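Local coordinates for protein arylalkylamine N-Acetyltransferase like 5b (Aedes aegypti, PDB 4FD4) that probably transfers acyl groups from acyl-CoA donors to the amine of arylalkylamines such as serotonin, as a GNAT-fold N-acyltransferase, at residues D15-Q19 / A69-I73; H25-Y29 / H44-E49; Q58-V63 / G74-P80; A115-Y121 / E182-Q186; V129-V134 / R146-F150. Residue numbers count along the deposited sequence, not the author numbering.

Interaction 1. Residues D15-Q19 / A69-I73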
# COMPACT_ATOMS: atom_id res chain seq x y z
N ASP A 15 20.41 -4.66 1.70
CA ASP A 15 21.38 -3.76 2.33
C ASP A 15 20.90 -2.31 2.28
O ASP A 15 21.50 -1.43 2.89
CB ASP A 15 22.78 -3.93 1.71
CG ASP A 15 22.81 -3.59 0.23
OD1 ASP A 15 22.67 -4.51 -0.61
OD2 ASP A 15 22.97 -2.40 -0.11
N GLU A 16 19.80 -2.06 1.58
CA GLU A 16 19.28 -0.70 1.45
C GLU A 16 18.06 -0.46 2.34
O GLU A 16 17.37 0.55 2.21
CB GLU A 16 18.94 -0.41 -0.01
CG GLU A 16 20.14 -0.48 -0.93
CD GLU A 16 19.77 -0.14 -2.36
OE1 GLU A 16 18.96 -0.89 -2.97
OE2 GLU A 16 20.27 0.88 -2.88
N LEU A 17 17.80 -1.40 3.23
CA LEU A 17 16.67 -1.26 4.15
C LEU A 17 16.59 0.15 4.77
O LEU A 17 15.51 0.77 4.80
CB LEU A 17 16.76 -2.34 5.23
CG LEU A 17 15.50 -2.51 6.07
CD1 LEU A 17 14.70 -3.73 5.62
CD2 LEU A 17 15.89 -2.63 7.53
N GLU A 18 17.71 0.68 5.24
CA GLU A 18 17.66 1.99 5.89
C GLU A 18 17.22 3.10 4.94
O GLU A 18 16.41 3.97 5.30
CB GLU A 18 18.98 2.33 6.61
CG GLU A 18 19.12 1.66 7.98
CD GLU A 18 17.89 1.87 8.87
OE1 GLU A 18 17.44 3.04 9.01
OE2 GLU A 18 17.38 0.88 9.43
N GLN A 19 17.71 3.07 3.70
CA GLN A 19 17.23 4.06 2.74
C GLN A 19 15.73 3.89 2.48
O GLN A 19 15.01 4.88 2.34
CB GLN A 19 18.02 4.01 1.43
CG GLN A 19 19.49 4.39 1.59
CD GLN A 19 20.35 3.20 1.96
OE1 GLN A 19 20.42 2.80 3.12
NE2 GLN A 19 21.02 2.63 0.96
N ALA A 69 21.80 12.41 -7.62
CA ALA A 69 21.80 12.89 -6.25
C ALA A 69 21.98 11.75 -5.25
O ALA A 69 22.01 11.97 -4.04
CB ALA A 69 20.53 13.66 -5.95
N LYS A 70 22.11 10.52 -5.77
CA LYS A 70 22.17 9.32 -4.93
C LYS A 70 21.09 9.38 -3.86
O LYS A 70 21.39 9.40 -2.67
CB LYS A 70 23.55 9.16 -4.29
CG LYS A 70 23.96 7.70 -4.01
CD LYS A 70 23.06 7.04 -2.97
CE LYS A 70 22.55 5.67 -3.44
NZ LYS A 70 21.43 5.17 -2.60
N LYS A 71 19.83 9.38 -4.30
CA LYS A 71 18.69 9.65 -3.42
C LYS A 71 17.42 8.96 -3.91
O LYS A 71 17.09 9.02 -5.10
CB LYS A 71 18.47 11.17 -3.36
CG LYS A 71 17.16 11.62 -2.71
CD LYS A 71 16.94 13.11 -2.94
CE LYS A 71 15.70 13.62 -2.23
NZ LYS A 71 15.52 15.09 -2.41
N PHE A 72 16.69 8.32 -3.00
CA PHE A 72 15.39 7.77 -3.36
C PHE A 72 14.38 8.92 -3.46
O PHE A 72 14.41 9.86 -2.66
CB PHE A 72 14.91 6.74 -2.33
CG PHE A 72 15.68 5.44 -2.34
CD1 PHE A 72 16.52 5.11 -3.40
CD2 PHE A 72 15.55 4.53 -1.29
CE1 PHE A 72 17.23 3.91 -3.40
CE2 PHE A 72 16.25 3.34 -1.28
CZ PHE A 72 17.09 3.02 -2.33
N ILE A 73 13.47 8.84 -4.42
CA ILE A 73 12.45 9.87 -4.56
C ILE A 73 11.09 9.25 -4.82
O ILE A 73 10.09 9.95 -5.02
CB ILE A 73 12.78 10.83 -5.72
CG1 ILE A 73 12.93 10.04 -7.02
CG2 ILE A 73 14.06 11.60 -5.40
CD1 ILE A 73 13.01 10.90 -8.25
O HOH W 1 21.60 2.70 -1.67
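F72 reaches out from its strand to the first turn of the helix opposite. Its CE2 lies 3.3 Å from CB of Q19, and its CZ lies 3.9 Å from OE2 of E16, which sits at the ring edge, near its plane. No direct hydrogen bond joins D15-Q19 to A69-I73. One water does this work. It donates to E16 OE2 at 2.6 Å and accepts from Q19 NE2 at 2.7 Å and from K70 NZ at 2.6 Å. E16 and K70 stay 4.5 Å apart between OE2 and NZ, too far for a salt bridge. E16 takes the N-cap position of the helix. Its OE2 also forms a salt bridge with R10, and its OE1 accepts from the backbone N of R13. K70 and K71 form a G1 bulge opposite D66, with K70 at positive phi. F72 also packs on I23 and V63. This is helix-on-sheet packing in the N-terminal part of the GNAT fold, where helix 17-28 lies against the beta hairpin 61-66/71-81.

Interaction 2. Residues H25-Y29 / H44-E49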
# COMPACT_ATOMS: atom_id res chain seq x y z
N HIS A 25 9.63 7.32 5.78
CA HIS A 25 9.44 8.36 6.80
C HIS A 25 9.13 9.69 6.11
O HIS A 25 8.34 10.48 6.62
CB HIS A 25 10.73 8.55 7.60
CG HIS A 25 10.82 7.71 8.84
ND1 HIS A 25 10.85 8.27 10.11
CD2 HIS A 25 10.94 6.38 9.01
CE1 HIS A 25 10.97 7.30 11.00
NE2 HIS A 25 11.03 6.14 10.37
N ARG A 26 9.74 9.94 4.96
CA ARG A 26 9.78 11.31 4.43
C ARG A 26 8.56 11.67 3.59
O ARG A 26 7.98 12.74 3.75
CB ARG A 26 11.06 11.53 3.60
CG ARG A 26 11.41 13.00 3.35
CD ARG A 26 12.67 13.16 2.50
NE ARG A 26 12.39 13.00 1.08
CZ ARG A 26 13.08 12.22 0.25
NH1 ARG A 26 12.75 12.15 -1.04
NH2 ARG A 26 14.11 11.50 0.70
N ILE A 27 8.16 10.76 2.71
CA ILE A 27 7.11 11.07 1.75
C ILE A 27 5.86 10.22 1.90
O ILE A 27 4.80 10.57 1.38
CB ILE A 27 7.61 10.96 0.30
CG1 ILE A 27 7.94 9.51 -0.06
CG2 ILE A 27 8.83 11.87 0.06
CD1 ILE A 27 8.13 9.29 -1.55
N TYR A 28 5.96 9.09 2.60
CA TYR A 28 4.80 8.21 2.68
C TYR A 28 3.93 8.43 3.93
O TYR A 28 2.80 8.91 3.83
CB TYR A 28 5.21 6.73 2.57
CG TYR A 28 4.03 5.80 2.80
CD1 TYR A 28 2.96 5.76 1.91
CD2 TYR A 28 4.00 4.95 3.90
CE1 TYR A 28 1.87 4.91 2.12
CE2 TYR A 28 2.93 4.10 4.11
CZ TYR A 28 1.87 4.08 3.23
OH TYR A 28 0.81 3.23 3.46
N TYR A 29 4.48 8.09 5.09
CA TYR A 29 3.72 8.18 6.35
C TYR A 29 3.11 9.56 6.64
O TYR A 29 1.96 9.65 7.06
CB TYR A 29 4.57 7.69 7.52
CG TYR A 29 4.74 6.18 7.53
CD1 TYR A 29 3.64 5.34 7.67
CD2 TYR A 29 6.00 5.59 7.42
CE1 TYR A 29 3.79 3.95 7.68
CE2 TYR A 29 6.15 4.21 7.44
CZ TYR A 29 5.04 3.40 7.57
OH TYR A 29 5.19 2.02 7.59
N HIS A 44 3.06 7.35 12.65
CA HIS A 44 3.15 5.90 12.47
C HIS A 44 3.94 5.25 13.62
O HIS A 44 4.67 5.91 14.36
CB HIS A 44 3.74 5.53 11.10
CG HIS A 44 5.23 5.59 11.03
ND1 HIS A 44 5.92 6.75 10.69
CD2 HIS A 44 6.17 4.64 11.21
CE1 HIS A 44 7.21 6.50 10.69
NE2 HIS A 44 7.40 5.23 11.01
N THR A 45 3.77 3.94 13.77
CA THR A 45 4.41 3.21 14.84
C THR A 45 5.49 2.31 14.28
O THR A 45 5.58 2.11 13.06
CB THR A 45 3.40 2.32 15.59
OG1 THR A 45 2.82 1.40 14.66
CG2 THR A 45 2.30 3.16 16.21
N LEU A 46 6.30 1.75 15.17
CA LEU A 46 7.36 0.82 14.78
C LEU A 46 6.82 -0.48 14.17
O LEU A 46 7.43 -1.04 13.26
CB LEU A 46 8.28 0.50 15.96
CG LEU A 46 9.57 -0.26 15.62
CD1 LEU A 46 10.43 0.51 14.62
CD2 LEU A 46 10.39 -0.60 16.87
N ASP A 47 5.68 -0.98 14.64
CA ASP A 47 5.17 -2.23 14.07
C ASP A 47 4.66 -2.07 12.62
O ASP A 47 4.77 -3.01 11.81
CB ASP A 47 4.22 -3.04 15.01
CG ASP A 47 3.22 -2.19 15.77
OD1 ASP A 47 2.36 -2.80 16.47
OD2 ASP A 47 3.26 -0.94 15.70
N ASP A 48 4.16 -0.87 12.32
CA ASP A 48 3.74 -0.45 10.99
C ASP A 48 4.97 -0.49 10.07
O ASP A 48 4.99 -1.14 9.01
CB ASP A 48 3.22 1.00 11.13
CG ASP A 48 2.38 1.45 9.95
OD1 ASP A 48 1.44 2.25 10.17
OD2 ASP A 48 2.65 1.03 8.81
N GLU A 49 6.00 0.22 10.51
CA GLU A 49 7.26 0.27 9.80
C GLU A 49 7.83 -1.13 9.55
O GLU A 49 8.29 -1.45 8.44
CB GLU A 49 8.23 1.10 10.63
CG GLU A 49 9.51 1.45 9.96
CD GLU A 49 10.24 2.55 10.71
OE1 GLU A 49 9.82 3.73 10.61
OE2 GLU A 49 11.21 2.23 11.42
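Two carboxylates and three aromatic rings make this contact. The OE1 atom of E49 accepts two histidine protons. H44 NE2 gives a good bond of 2.9 Å to E49 OE1. H25 NE2 gives a weak, bent one of 2.7 Å to the same atom. The other oxygen, OE2, forms a salt bridge with R21, so both oxygens of E49 have partners. Y29 OH donates to D48 OD2 at 3.0 Å and is also hydrogen-bonded to S52. T45 holds the N-cap position of helix 46-53. Its OG1 donates to D47 OD2 at 2.6 Å, and its backbone O accepts from E49 N at 3.2 Å. D47 OD1 is bound by T96 and by the backbone N of T98.

Three of these residues also meet through their rings. H44 stacks face-to-face on Y29, with centroids 3.8 Å apart and planes at 13°. Its CB also lies over the Y29 face, 3.8 Å from the centroid. H44 turns its edge to the face of H25 in a T-shaped pair, centroids 4.9 Å apart. H25, Y29 and H44 thus form an aromatic cluster.

The contact joins the last part of helix 17-28, and Y29 beyond it, to H44 and the first turn of helix 46-53. Helix 99-115 packs against that turn through W101 and I104, while I27 and Y28 rest on strand 126-134.

Interaction 3. Residues Q58-V63 / G74-P80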
# COMPACT_ATOMS: atom_id res chain seq x y z
N GLN A 58 12.01 -9.67 0.36
CA GLN A 58 11.24 -10.45 -0.62
C GLN A 58 11.42 -9.97 -2.07
O GLN A 58 10.87 -10.57 -3.00
CB GLN A 58 9.75 -10.46 -0.26
CG GLN A 58 9.46 -10.94 1.16
CD GLN A 58 7.98 -10.90 1.52
OE1 GLN A 58 7.11 -11.14 0.68
NE2 GLN A 58 7.70 -10.61 2.79
N GLY A 59 12.18 -8.89 -2.25
CA GLY A 59 12.45 -8.35 -3.58
C GLY A 59 11.24 -7.73 -4.27
O GLY A 59 11.19 -7.64 -5.50
N THR A 60 10.27 -7.27 -3.48
CA THR A 60 9.07 -6.66 -4.07
C THR A 60 8.88 -5.19 -3.63
O THR A 60 7.77 -4.65 -3.63
CB THR A 60 7.82 -7.51 -3.78
OG1 THR A 60 7.67 -7.68 -2.37
CG2 THR A 60 7.98 -8.89 -4.41
N VAL A 61 9.99 -4.58 -3.23
CA VAL A 61 10.03 -3.15 -2.95
C VAL A 61 10.75 -2.47 -4.11
O VAL A 61 11.91 -2.76 -4.40
CB VAL A 61 10.73 -2.85 -1.61
CG1 VAL A 61 10.96 -1.36 -1.44
CG2 VAL A 61 9.88 -3.38 -0.46
N VAL A 62 10.03 -1.58 -4.79
CA VAL A 62 10.59 -0.89 -5.94
C VAL A 62 10.86 0.57 -5.56
O VAL A 62 10.02 1.21 -4.92
CB VAL A 62 9.66 -0.89 -7.16
CG1 VAL A 62 10.30 -0.12 -8.31
CG2 VAL A 62 9.32 -2.31 -7.59
N VAL A 63 12.01 1.08 -5.95
CA VAL A 63 12.36 2.44 -5.64
C VAL A 63 12.63 3.19 -6.93
O VAL A 63 13.04 2.60 -7.95
CB VAL A 63 13.58 2.53 -4.71
CG1 VAL A 63 13.23 2.04 -3.30
CG2 VAL A 63 14.74 1.74 -5.29
N GLY A 74 11.04 7.92 -4.85
CA GLY A 74 9.75 7.26 -4.90
C GLY A 74 9.88 5.84 -4.38
O GLY A 74 10.98 5.28 -4.39
N VAL A 75 8.78 5.25 -3.95
CA VAL A 75 8.84 3.86 -3.46
C VAL A 75 7.48 3.20 -3.61
O VAL A 75 6.44 3.86 -3.52
CB VAL A 75 9.32 3.80 -1.99
CG1 VAL A 75 8.38 4.63 -1.10
CG2 VAL A 75 9.43 2.31 -1.46
N SER A 76 7.48 1.90 -3.89
CA SER A 76 6.26 1.12 -3.95
C SER A 76 6.51 -0.22 -3.29
O SER A 76 7.50 -0.89 -3.59
CB SER A 76 5.78 0.91 -5.38
OG SER A 76 4.61 0.09 -5.38
N ILE A 77 5.62 -0.61 -2.40
CA ILE A 77 5.79 -1.86 -1.69
C ILE A 77 4.59 -2.75 -1.95
O ILE A 77 3.43 -2.33 -1.82
CB ILE A 77 6.01 -1.63 -0.19
CG1 ILE A 77 7.25 -0.74 -0.01
CG2 ILE A 77 6.17 -2.96 0.55
CD1 ILE A 77 7.72 -0.60 1.40
N ALA A 78 4.88 -3.98 -2.37
CA ALA A 78 3.83 -4.93 -2.74
C ALA A 78 4.20 -6.31 -2.17
O ALA A 78 5.35 -6.55 -1.82
CB ALA A 78 3.69 -5.00 -4.23
N GLY A 79 3.22 -7.20 -2.11
CA GLY A 79 3.47 -8.56 -1.63
C GLY A 79 2.30 -9.43 -2.05
O GLY A 79 1.27 -8.91 -2.49
N PRO A 80 2.45 -10.76 -1.91
CA PRO A 80 1.35 -11.64 -2.31
C PRO A 80 0.21 -11.55 -1.31
O PRO A 80 0.44 -11.27 -0.14
CB PRO A 80 1.99 -13.04 -2.29
CG PRO A 80 3.12 -12.92 -1.26
CD PRO A 80 3.59 -11.48 -1.33
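T60, V61 and S76 carry much of this contact, which pairs the two strands of an antiparallel beta hairpin in the GNAT sheet. The strand axes come within 4.7 Å and run at 167°. T60 lies just ahead of strand 61-66 and extends the pairing. Its O accepts from A78 N at 3.2 Å, and its OG1 donates to A78 O at 2.6 Å. A side-chain bond here stands beside the backbone one.

V61 faces I77 in a non-hydrogen-bonded pair. Its CG2 meets I77 CG1 at 3.8 Å and its CG1 meets V75 CG2 at 4.0 Å. V63 pairs with V75 in the same way. These valines and I77 share one face of the sheet, and helix 17-28 covers it through V20, I23 and L24.

S76 sits opposite V62 in the hydrogen-bonded pair, and both side chains point to the other face. Helix 143-158 lies there: V62 packs on L147 and F150, and Q151 bonds to S76 OG and T60 O. S76 OG is also bound to I131 O of the next strand. Two backbone bonds close the V62-S76 pair: V62 N to S76 O at 2.9 Å and S76 N to V62 O at 2.8 Å.

Interaction 4. Residues A115-Y121 / E182-Q186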
# COMPACT_ATOMS: atom_id res chain seq x y z
N ALA A 115 -12.82 -7.07 -0.84
CA ALA A 115 -12.43 -7.11 -2.24
C ALA A 115 -12.47 -8.54 -2.74
O ALA A 115 -12.94 -8.80 -3.85
CB ALA A 115 -11.04 -6.51 -2.43
N ASP A 116 -11.95 -9.46 -1.94
CA ASP A 116 -11.95 -10.88 -2.29
C ASP A 116 -11.41 -11.12 -3.70
O ASP A 116 -12.02 -11.85 -4.48
CB ASP A 116 -13.37 -11.44 -2.19
CG ASP A 116 -13.41 -12.96 -2.32
OD1 ASP A 116 -14.48 -13.50 -2.70
OD2 ASP A 116 -12.37 -13.61 -2.05
N VAL A 117 -10.27 -10.52 -4.03
CA VAL A 117 -9.71 -10.64 -5.38
C VAL A 117 -9.57 -12.09 -5.85
O VAL A 117 -10.03 -12.45 -6.95
CB VAL A 117 -8.36 -9.92 -5.50
CG1 VAL A 117 -7.71 -10.22 -6.85
CG2 VAL A 117 -8.54 -8.43 -5.31
N CYS A 118 -8.98 -12.92 -5.00
CA CYS A 118 -8.72 -14.31 -5.38
C CYS A 118 -10.02 -15.08 -5.70
O CYS A 118 -10.07 -15.87 -6.65
CB CYS A 118 -7.94 -15.02 -4.28
SG CYS A 118 -6.26 -14.34 -4.02
N GLY A 119 -11.06 -14.83 -4.91
CA GLY A 119 -12.32 -15.51 -5.10
C GLY A 119 -13.07 -15.00 -6.32
O GLY A 119 -13.65 -15.78 -7.07
N ARG A 120 -13.05 -13.69 -6.50
CA ARG A 120 -13.74 -13.08 -7.62
C ARG A 120 -13.13 -13.48 -8.96
O ARG A 120 -13.85 -13.64 -9.95
CB ARG A 120 -13.76 -11.57 -7.49
CG ARG A 120 -14.75 -11.09 -6.46
CD ARG A 120 -14.91 -9.59 -6.50
NE ARG A 120 -15.68 -9.12 -5.35
CZ ARG A 120 -15.87 -7.84 -5.06
NH1 ARG A 120 -15.35 -6.90 -5.85
NH2 ARG A 120 -16.58 -7.49 -3.99
N TYR A 121 -11.81 -13.65 -9.01
CA TYR A 121 -11.18 -13.90 -10.31
C TYR A 121 -10.70 -15.33 -10.53
O TYR A 121 -10.23 -15.68 -11.63
CB TYR A 121 -10.06 -12.89 -10.55
CG TYR A 121 -10.58 -11.47 -10.61
CD1 TYR A 121 -10.77 -10.73 -9.45
CD2 TYR A 121 -10.90 -10.88 -11.82
CE1 TYR A 121 -11.26 -9.43 -9.50
CE2 TYR A 121 -11.38 -9.58 -11.89
CZ TYR A 121 -11.56 -8.86 -10.72
OH TYR A 121 -12.05 -7.58 -10.79
N GLU A 182 -9.62 -2.22 -12.62
CA GLU A 182 -11.01 -1.93 -12.33
C GLU A 182 -11.17 -1.82 -10.81
O GLU A 182 -10.77 -2.74 -10.09
CB GLU A 182 -11.91 -3.05 -12.88
CG GLU A 182 -13.41 -2.92 -12.57
CD GLU A 182 -14.19 -4.21 -12.87
OE1 GLU A 182 -13.56 -5.22 -13.24
OE2 GLU A 182 -15.44 -4.21 -12.72
N CYS A 183 -11.73 -0.71 -10.32
CA CYS A 183 -12.08 -0.61 -8.91
C CYS A 183 -13.31 -1.46 -8.62
O CYS A 183 -14.38 -1.20 -9.17
CB CYS A 183 -12.37 0.83 -8.50
SG CYS A 183 -13.36 0.95 -6.96
N ILE A 184 -13.15 -2.45 -7.76
CA ILE A 184 -14.19 -3.44 -7.51
C ILE A 184 -14.86 -3.27 -6.15
O ILE A 184 -15.92 -3.85 -5.90
CB ILE A 184 -13.64 -4.86 -7.60
CG1 ILE A 184 -12.40 -5.00 -6.71
CG2 ILE A 184 -13.32 -5.24 -9.05
CD1 ILE A 184 -11.81 -6.38 -6.71
N SER A 185 -14.23 -2.50 -5.27
CA SER A 185 -14.77 -2.28 -3.94
C SER A 185 -14.25 -0.96 -3.39
O SER A 185 -13.18 -0.50 -3.77
CB SER A 185 -14.39 -3.45 -3.02
OG SER A 185 -14.46 -3.07 -1.66
N GLN A 186 -15.03 -0.32 -2.52
CA GLN A 186 -14.58 0.91 -1.86
C GLN A 186 -15.12 1.04 -0.45
O GLN A 186 -16.08 0.36 -0.08
CB GLN A 186 -14.92 2.15 -2.70
CG GLN A 186 -16.22 2.08 -3.47
CD GLN A 186 -16.48 3.34 -4.28
OE1 GLN A 186 -16.48 4.45 -3.73
NE2 GLN A 186 -16.68 3.18 -5.58
O HOH W 2 -14.92 -7.82 -11.49
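A115 ends helix 99-115, and its backbone comes nearest that of the strand: A115 CA is 5.6 Å from S185 CA and 4.2 Å from S185 CB. D116 then breaks the helix with a positive phi of 50°. It also N-caps the next one, helix 117-121, where its OD2 takes a weak 3.4 Å bond from G119 N. V117 starts this short helix and sets its CG2 4.1 Å from CD1 of I184. R120 comes one turn after D116, its N bonded to D116 O at 2.9 Å. Its NH1 donates to the backbone O of I184 at 3.1 Å. Y121 closes the segment. Its CE1 is 4.2 Å from I184 CD1, and its OH comes within 3.2 Å of I184 CG2. The O atom of a water lies 3.0 Å from Y121 OH. The same water O donates a weak bond to E182 OE1, 3.4 Å away.

I184 is therefore the centre of the contact, touched by A115, V117, R120 and Y121. It belongs with S185 to a classic beta bulge opposite T212. The chemistry is an apolar core with a polar margin. One direct hydrogen bond crosses it, so packing on I184 is what mainly joins the helical turn to the edge strand 182-188.

Interaction 5. Residues V129-V134 / R146-F150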
# COMPACT_ATOMS: atom_id res chain seq x y z
N VAL A 129 -0.35 -4.22 -4.20
CA VAL A 129 0.41 -3.03 -3.89
C VAL A 129 -0.10 -2.44 -2.58
O VAL A 129 -1.25 -1.99 -2.50
CB VAL A 129 0.32 -1.96 -5.02
CG1 VAL A 129 1.16 -0.74 -4.65
CG2 VAL A 129 0.79 -2.53 -6.34
N HIS A 130 0.75 -2.46 -1.57
CA HIS A 130 0.43 -1.89 -0.25
C HIS A 130 0.75 -0.39 -0.23
O HIS A 130 0.01 0.39 0.38
CB HIS A 130 1.26 -2.54 0.85
CG HIS A 130 1.00 -4.01 1.04
ND1 HIS A 130 -0.18 -4.50 1.54
CD2 HIS A 130 1.80 -5.09 0.82
CE1 HIS A 130 -0.11 -5.83 1.61
NE2 HIS A 130 1.07 -6.20 1.18
N ILE A 131 1.86 -0.01 -0.85
CA ILE A 131 2.33 1.38 -0.81
C ILE A 131 2.74 1.88 -2.21
O ILE A 131 3.39 1.17 -2.97
CB ILE A 131 3.56 1.53 0.14
CG1 ILE A 131 3.17 1.25 1.59
CG2 ILE A 131 4.20 2.92 0.01
CD1 ILE A 131 4.35 1.18 2.55
N LEU A 132 2.34 3.10 -2.55
CA LEU A 132 2.82 3.76 -3.77
C LEU A 132 2.99 5.23 -3.39
O LEU A 132 2.01 5.91 -3.12
CB LEU A 132 1.79 3.63 -4.89
CG LEU A 132 2.02 4.33 -6.24
CD1 LEU A 132 3.28 3.83 -6.90
CD2 LEU A 132 0.83 4.15 -7.16
N ALA A 133 4.23 5.70 -3.34
CA ALA A 133 4.51 7.06 -2.88
C ALA A 133 5.58 7.74 -3.73
O ALA A 133 6.64 7.18 -4.00
CB ALA A 133 4.89 7.07 -1.41
N VAL A 134 5.30 8.97 -4.13
CA VAL A 134 6.19 9.73 -4.98
C VAL A 134 6.45 11.07 -4.31
O VAL A 134 5.53 11.71 -3.80
CB VAL A 134 5.55 9.96 -6.37
CG1 VAL A 134 6.37 10.93 -7.21
CG2 VAL A 134 5.38 8.63 -7.10
N ARG A 146 5.20 5.16 -13.57
CA ARG A 146 6.35 4.27 -13.78
C ARG A 146 6.55 3.28 -12.63
O ARG A 146 6.92 2.12 -12.87
CB ARG A 146 7.63 5.07 -14.04
CG ARG A 146 7.67 5.69 -15.43
CD ARG A 146 8.77 6.73 -15.52
NE ARG A 146 10.10 6.15 -15.49
CZ ARG A 146 11.22 6.85 -15.37
NH1 ARG A 146 11.16 8.18 -15.26
NH2 ARG A 146 12.39 6.24 -15.36
N LEU A 147 6.30 3.72 -11.40
CA LEU A 147 6.34 2.81 -10.25
C LEU A 147 5.28 1.72 -10.35
O LEU A 147 5.58 0.53 -10.20
CB LEU A 147 6.15 3.57 -8.93
CG LEU A 147 7.38 4.27 -8.38
CD1 LEU A 147 6.99 5.16 -7.19
CD2 LEU A 147 8.43 3.22 -7.97
N LEU A 148 4.03 2.13 -10.60
CA LEU A 148 2.94 1.16 -10.70
C LEU A 148 3.16 0.22 -11.87
O LEU A 148 2.92 -0.98 -11.78
CB LEU A 148 1.59 1.88 -10.85
CG LEU A 148 0.30 1.32 -10.24
CD1 LEU A 148 -0.89 1.54 -11.17
CD2 LEU A 148 0.39 -0.14 -9.80
N GLN A 149 3.60 0.77 -13.00
CA GLN A 149 3.84 -0.07 -14.17
C GLN A 149 4.97 -1.04 -13.88
O GLN A 149 4.94 -2.18 -14.33
CB GLN A 149 4.22 0.76 -15.39
CG GLN A 149 4.45 -0.13 -16.62
CD GLN A 149 3.13 -0.71 -17.11
OE1 GLN A 149 2.21 0.03 -17.41
NE2 GLN A 149 3.04 -2.04 -17.14
N PHE A 150 5.98 -0.58 -13.15
CA PHE A 150 7.09 -1.45 -12.81
C PHE A 150 6.55 -2.60 -11.96
O PHE A 150 6.89 -3.76 -12.20
CB PHE A 150 8.22 -0.66 -12.11
CG PHE A 150 9.50 -1.45 -11.90
CD1 PHE A 150 10.69 -1.08 -12.53
CD2 PHE A 150 9.52 -2.56 -11.05
CE1 PHE A 150 11.88 -1.81 -12.34
CE2 PHE A 150 10.71 -3.29 -10.84
CZ PHE A 150 11.88 -2.91 -11.48
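L132 adopts chi1 near 180° and chi2 near 60°, which carries its methyls against helix 143-158. Its CD1 lies 3.5 Å from CB of L147, and its CD2 lies 4.2 Å from CG of L148. L147 takes m for chi1 and t for chi2. That sends CD1 to V134, where it meets CG2 at 3.8 Å, and leaves it 3.8 Å from A133 O. L148 sits between rotamer wells, at -146° and -142°. Its CD2 still reaches V129 CG2, at 4.2 Å. No hydrogen bond crosses; the side chains that meet are all apolar. The axes come within 9.3 Å and run at 148°. H130 and I131 form a classic beta bulge opposite I77. The backbone N of L132 binds a glycerol, probably from the crystallisation liquor. Helix 143-158 follows strand 126-134 and leads to the parallel strand 162-167. This is the beta-alpha-beta unit of the GNAT fold. In GNAT relatives this strand, and the turn and N-terminal end of the helix after it, contribute to binding acetyl-CoA.

Four of the five contacts reach one mixed sheet; interaction 2 joins two helices beside it. Interactions 1 and 3 share strand 71-81, and interactions 1 and 2 share helix 17-28. F72 O bonds to R26 NH1 between the latter two. Interactions 3 and 5 lie closest, centres 8 Å apart, with strands 71-81 and 126-134 hydrogen-bonded. Along the chain, interactions 1 and 3 interleave, and the segments of interaction 2 fall between those of interaction 1. Interaction 5 lies between the segments of interaction 4. Interaction 4 lies across the chain's centre from interactions 1 and 2, its centre 33 Å from that of interaction 1. The contacts thus span the GNAT fold from the N-terminal helices to edge strand 182-188.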